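Local atomic coordinates of peroxiredoxin (Clostridioides difficile, PDB entry 6TSB), a protein that probably combines thiol-peroxidase with chitinase activity in the spore coat, this chain being the glycoside hydrolase family 18 domain that cleaves chitin. Residues Arg288-Asn291 against Thr292-Val295; Tyr308-Ala311 against Leu312-Phe315. All coordinates share one frame; numbering follows the deposited sequence.

Interaction 1: Arg288-Asn291 against Thr292-Val295; sequences RFDN and TAQV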
loop_
_atom_site.group_PDB
_atom_site.type_symbol
_atom_site.label_atom_id
_atom_site.label_comp_id
_atom_site.label_asym_id
_atom_site.label_seq_id
_atom_site.Cartn_x
_atom_site.Cartn_y
_atom_site.Cartn_z
ATOM N N ARG A 288 0.956 5.813 -4.667
ATOM C CA ARG A 288 2.436 5.824 -4.481
ATOM C C ARG A 288 2.771 6.361 -3.081
ATOM O O ARG A 288 1.910 7.042 -2.462
ATOM C CB ARG A 288 3.113 6.688 -5.551
ATOM C CG ARG A 288 2.915 6.213 -6.983
ATOM C CD ARG A 288 3.839 5.065 -7.330
ATOM N NE ARG A 288 3.407 4.379 -8.543
ATOM C CZ ARG A 288 3.853 4.624 -9.773
ATOM N NH1 ARG A 288 4.765 5.559 -9.990
ATOM N NH2 ARG A 288 3.370 3.930 -10.790
ATOM N N PHE A 289 3.976 6.072 -2.589
ATOM C CA PHE A 289 4.465 6.493 -1.245
ATOM C C PHE A 289 5.935 6.955 -1.323
ATOM O O PHE A 289 6.841 6.244 -1.860
ATOM C CB PHE A 289 4.235 5.401 -0.184
ATOM C CG PHE A 289 4.109 5.943 1.214
ATOM C CD1 PHE A 289 5.238 6.273 1.945
ATOM C CD2 PHE A 289 2.865 6.185 1.770
ATOM C CE1 PHE A 289 5.123 6.806 3.217
ATOM C CE2 PHE A 289 2.743 6.726 3.041
ATOM C CZ PHE A 289 3.873 7.037 3.761
ATOM N N ASP A 290 6.173 8.153 -0.782
ATOM C CA ASP A 290 7.521 8.715 -0.535
ATOM C C ASP A 290 7.905 8.312 0.888
ATOM O O ASP A 290 7.312 8.848 1.829
ATOM C CB ASP A 290 7.505 10.218 -0.791
ATOM C CG ASP A 290 8.868 10.837 -1.010
ATOM O OD1 ASP A 290 9.864 10.287 -0.461
ATOM O OD2 ASP A 290 8.917 11.871 -1.736
ATOM N N ASN A 291 8.822 7.347 1.019
ATOM C CA ASN A 291 9.292 6.786 2.321
ATOM C C ASN A 291 10.336 7.695 2.991
ATOM O O ASN A 291 10.516 7.556 4.235
ATOM C CB ASN A 291 9.825 5.362 2.132
ATOM C CG ASN A 291 8.677 4.385 2.091
ATOM O OD1 ASN A 291 8.324 3.878 1.030
ATOM N ND2 ASN A 291 8.038 4.201 3.231
ATOM N N THR A 292 11.015 8.540 2.195
ATOM C CA THR A 292 11.849 9.701 2.643
ATOM C C THR A 292 10.892 10.738 3.271
ATOM O O THR A 292 10.842 10.814 4.523
ATOM C CB THR A 292 12.702 10.270 1.489
ATOM O OG1 THR A 292 13.230 9.248 0.634
ATOM C CG2 THR A 292 13.865 11.109 1.976
ATOM N N ALA A 293 10.056 11.368 2.431
ATOM C CA ALA A 293 9.033 12.399 2.751
ATOM C C ALA A 293 8.045 11.912 3.817
ATOM O O ALA A 293 7.618 12.759 4.621
ATOM C CB ALA A 293 8.306 12.810 1.498
ATOM N N GLN A 294 7.725 10.613 3.836
ATOM C CA GLN A 294 6.825 9.944 4.817
ATOM C C GLN A 294 5.343 10.313 4.586
ATOM O O GLN A 294 4.545 10.227 5.547
ATOM C CB GLN A 294 7.325 10.200 6.237
ATOM C CG GLN A 294 8.403 9.204 6.641
ATOM C CD GLN A 294 8.731 9.212 8.117
ATOM O OE1 GLN A 294 9.899 9.171 8.494
ATOM N NE2 GLN A 294 7.714 9.245 8.972
ATOM N N VAL A 295 4.950 10.578 3.337
ATOM C CA VAL A 295 3.562 10.970 2.952
ATOM C C VAL A 295 3.101 10.223 1.694
ATOM O O VAL A 295 3.906 9.941 0.804
ATOM C CB VAL A 295 3.458 12.486 2.719
ATOM C CG1 VAL A 295 3.600 13.229 4.032
ATOM C CG2 VAL A 295 4.444 12.996 1.670
#
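Asp290 reaches over the loop that follows its strand, and its carboxylate lies against Ala293. This is the tight part of the turn: Asp290 CG and Ala293 CB are only 3.2 Å apart. The carboxylate is carried there with CG anti to the backbone N (chi1 -161°). Ala293 N then donates to Asp290 OD1 at 3.1 Å in a nearly straight bond (166°), approaching from above the carboxylate plane. The other oxygen, OD2, belongs to the dimer, accepting from Ser228 OG and His221 NE2 of the second subunit, which would favour a charged carboxylate. The main-chain oxygen of the same residue is gripped twice: Gln294 N lies 2.7 Å from Asp290 O, above the carbonyl plane, and Val295 N reaches Asp290 O at 3.3 Å, within that plane. Two consecutive residues facing one make a G1 beta bulge, with Gln294 in the left-handed region as the first bulge residue. The Phe289 ring lies with one face against the returning chain. Val295 O stands 3.8 Å above the plane of the Phe289 ring, over its centre, while Phe289 CZ meets Gln294 C at 3.7 Å. The outer side of the turn is looser. Thr292 is exposed at the crest and meets Asp290 OD1 through CB at 3.4 Å. Gln294 points its CB away from 288-291, and within the turn it touches with CG, 3.6 Å from Asn291 O. Part of this side is taken up by the second subunit, whose Asp227 packs on Thr292 and Tyr364 on Asn291. The turn joins strands 286-290 and 295-300 of a three-stranded antiparallel sheet, and Phe289, Gln294 and Val295 settle on helix 311-323 through Leu312, Leu316 and Lys317.

Interaction 2: Tyr308-Ala311 against Leu312-Phe315; sequences YDDA and LSIF
Asp309 meets Ser313 side chain to side chain: Ser313 OG donates to Asp309 OD2 at 3.1 Å, coming from above the carboxylate plane. The same oxygen forms a salt bridge with Lys317 one turn further along the helix. Asp310 follows as the N-cap. With CG placed between its backbone N and carbonyl carbon (chi1 68°), the side chain folds back so that OD1 accepts from Ser313 N at 3.2 Å, nearly straight (167°), and more weakly from Leu312 N at 3.3 Å. OD2 is engaged by Tyr287, which steadies the cap from strand 286-290. In return, Asp310 N donates to Ser313 OG at 3.3 Å, making that hydroxyl both acceptor and donor. Asp310 O begins the helical bonding by accepting from Ile314 N at 3.1 Å, and the Ile314 side chain folds against this oxygen, CG1 lying 3.1 Å from Asp310 O. Ala311 continues the pattern, its O bonded to Phe315 N at 3.0 Å, while its methyl packs on helices 341-351 and 353-361. The reciprocal Asp310–Ser313 pair is a capping box, typical of a helix N-terminus and here starting helix 311-323.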
loop_
_atom_site.group_PDB
_atom_site.type_symbol
_atom_site.label_atom_id
_atom_site.label_comp_id
_atom_site.label_asym_id
_atom_site.label_seq_id
_atom_site.Cartn_x
_atom_site.Cartn_y
_atom_site.Cartn_z
ATOM N N TYR A 308 -1.816 14.172 -0.282
ATOM C CA TYR A 308 -2.768 14.149 0.852
ATOM C C TYR A 308 -2.095 13.420 2.010
ATOM O O TYR A 308 -0.896 13.133 1.883
ATOM C CB TYR A 308 -4.105 13.543 0.414
ATOM C CG TYR A 308 -4.093 12.084 0.031
ATOM C CD1 TYR A 308 -3.516 11.660 -1.156
ATOM C CD2 TYR A 308 -4.701 11.128 0.832
ATOM C CE1 TYR A 308 -3.498 10.318 -1.518
ATOM C CE2 TYR A 308 -4.714 9.787 0.476
ATOM C CZ TYR A 308 -4.106 9.379 -0.704
ATOM O OH TYR A 308 -4.092 8.062 -1.062
ATOM N N ASP A 309 -2.838 13.211 3.097
ATOM C CA ASP A 309 -2.486 12.368 4.267
ATOM C C ASP A 309 -3.510 11.212 4.398
ATOM O O ASP A 309 -4.760 11.440 4.328
ATOM C CB ASP A 309 -2.405 13.230 5.534
ATOM C CG ASP A 309 -1.140 14.080 5.622
ATOM O OD1 ASP A 309 -0.965 15.007 4.780
ATOM O OD2 ASP A 309 -0.313 13.785 6.511
ATOM N N ASP A 310 -3.007 9.992 4.592
ATOM C CA ASP A 310 -3.840 8.778 4.829
ATOM C C ASP A 310 -3.510 8.286 6.235
ATOM O O ASP A 310 -2.927 9.080 7.005
ATOM C CB ASP A 310 -3.625 7.728 3.737
ATOM C CG ASP A 310 -2.244 7.095 3.745
ATOM O OD1 ASP A 310 -1.377 7.543 4.550
ATOM O OD2 ASP A 310 -2.038 6.156 2.939
ATOM N N ALA A 311 -3.850 7.044 6.550
ATOM C CA ALA A 311 -3.792 6.508 7.928
ATOM C C ALA A 311 -2.330 6.357 8.399
ATOM O O ALA A 311 -2.046 6.492 9.633
ATOM C CB ALA A 311 -4.514 5.195 7.951
ATOM N N LEU A 312 -1.450 6.018 7.456
ATOM C CA LEU A 312 -0.008 5.770 7.698
ATOM C C LEU A 312 0.697 7.112 7.966
ATOM O O LEU A 312 1.330 7.230 9.033
ATOM C CB LEU A 312 0.617 5.053 6.498
ATOM C CG LEU A 312 2.128 4.850 6.607
ATOM C CD1 LEU A 312 2.454 3.954 7.806
ATOM C CD2 LEU A 312 2.728 4.312 5.302
ATOM N N SER A 313 0.625 8.084 7.048
ATOM C CA SER A 313 1.256 9.417 7.261
ATOM C C SER A 313 0.627 10.128 8.481
ATOM O O SER A 313 1.373 10.871 9.135
ATOM C CB SER A 313 1.279 10.255 6.007
ATOM O OG SER A 313 -0.010 10.759 5.712
ATOM N N ILE A 314 -0.609 9.821 8.899
ATOM C CA ILE A 314 -1.182 10.381 10.174
ATOM C C ILE A 314 -0.612 9.652 11.389
ATOM O O ILE A 314 -0.414 10.303 12.463
ATOM C CB ILE A 314 -2.720 10.318 10.210
ATOM C CG1 ILE A 314 -3.340 11.231 9.151
ATOM C CG2 ILE A 314 -3.256 10.619 11.606
ATOM C CD1 ILE A 314 -4.802 10.984 8.926
ATOM N N PHE A 315 -0.414 8.339 11.284
ATOM C CA PHE A 315 0.257 7.562 12.359
ATOM C C PHE A 315 1.685 8.110 12.581
ATOM O O PHE A 315 2.064 8.371 13.724
ATOM C CB PHE A 315 0.270 6.080 12.002
ATOM C CG PHE A 315 1.198 5.271 12.864
ATOM C CD1 PHE A 315 0.817 4.885 14.138
ATOM C CD2 PHE A 315 2.456 4.913 12.392
ATOM C CE1 PHE A 315 1.676 4.144 14.934
ATOM C CE2 PHE A 315 3.316 4.172 13.184
ATOM C CZ PHE A 315 2.927 3.790 14.452
#

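Interactions 1 and 2 lie about 10 Å apart between centres and pack directly: Phe289 CE2 touches Leu312 CD2 at 3.3 Å, and Gln294 O approaches Ser313 CB equally closely, 3.3 Å. The hairpin turn of 288-295 thus rests on the first turn of the helix capped in 308-315. Their centres lie about 30 and 33 Å from the centre of the chain, and both meet the second subunit, consistent with an arm that helps build the dimer. None of the four segments holds the family 18 DxxDxDxE signature, so both contacts are probably structural. A bound di(hydroxyethyl)ether molecule sits about 12 Å from the Asp309 side chain, too distant to take part.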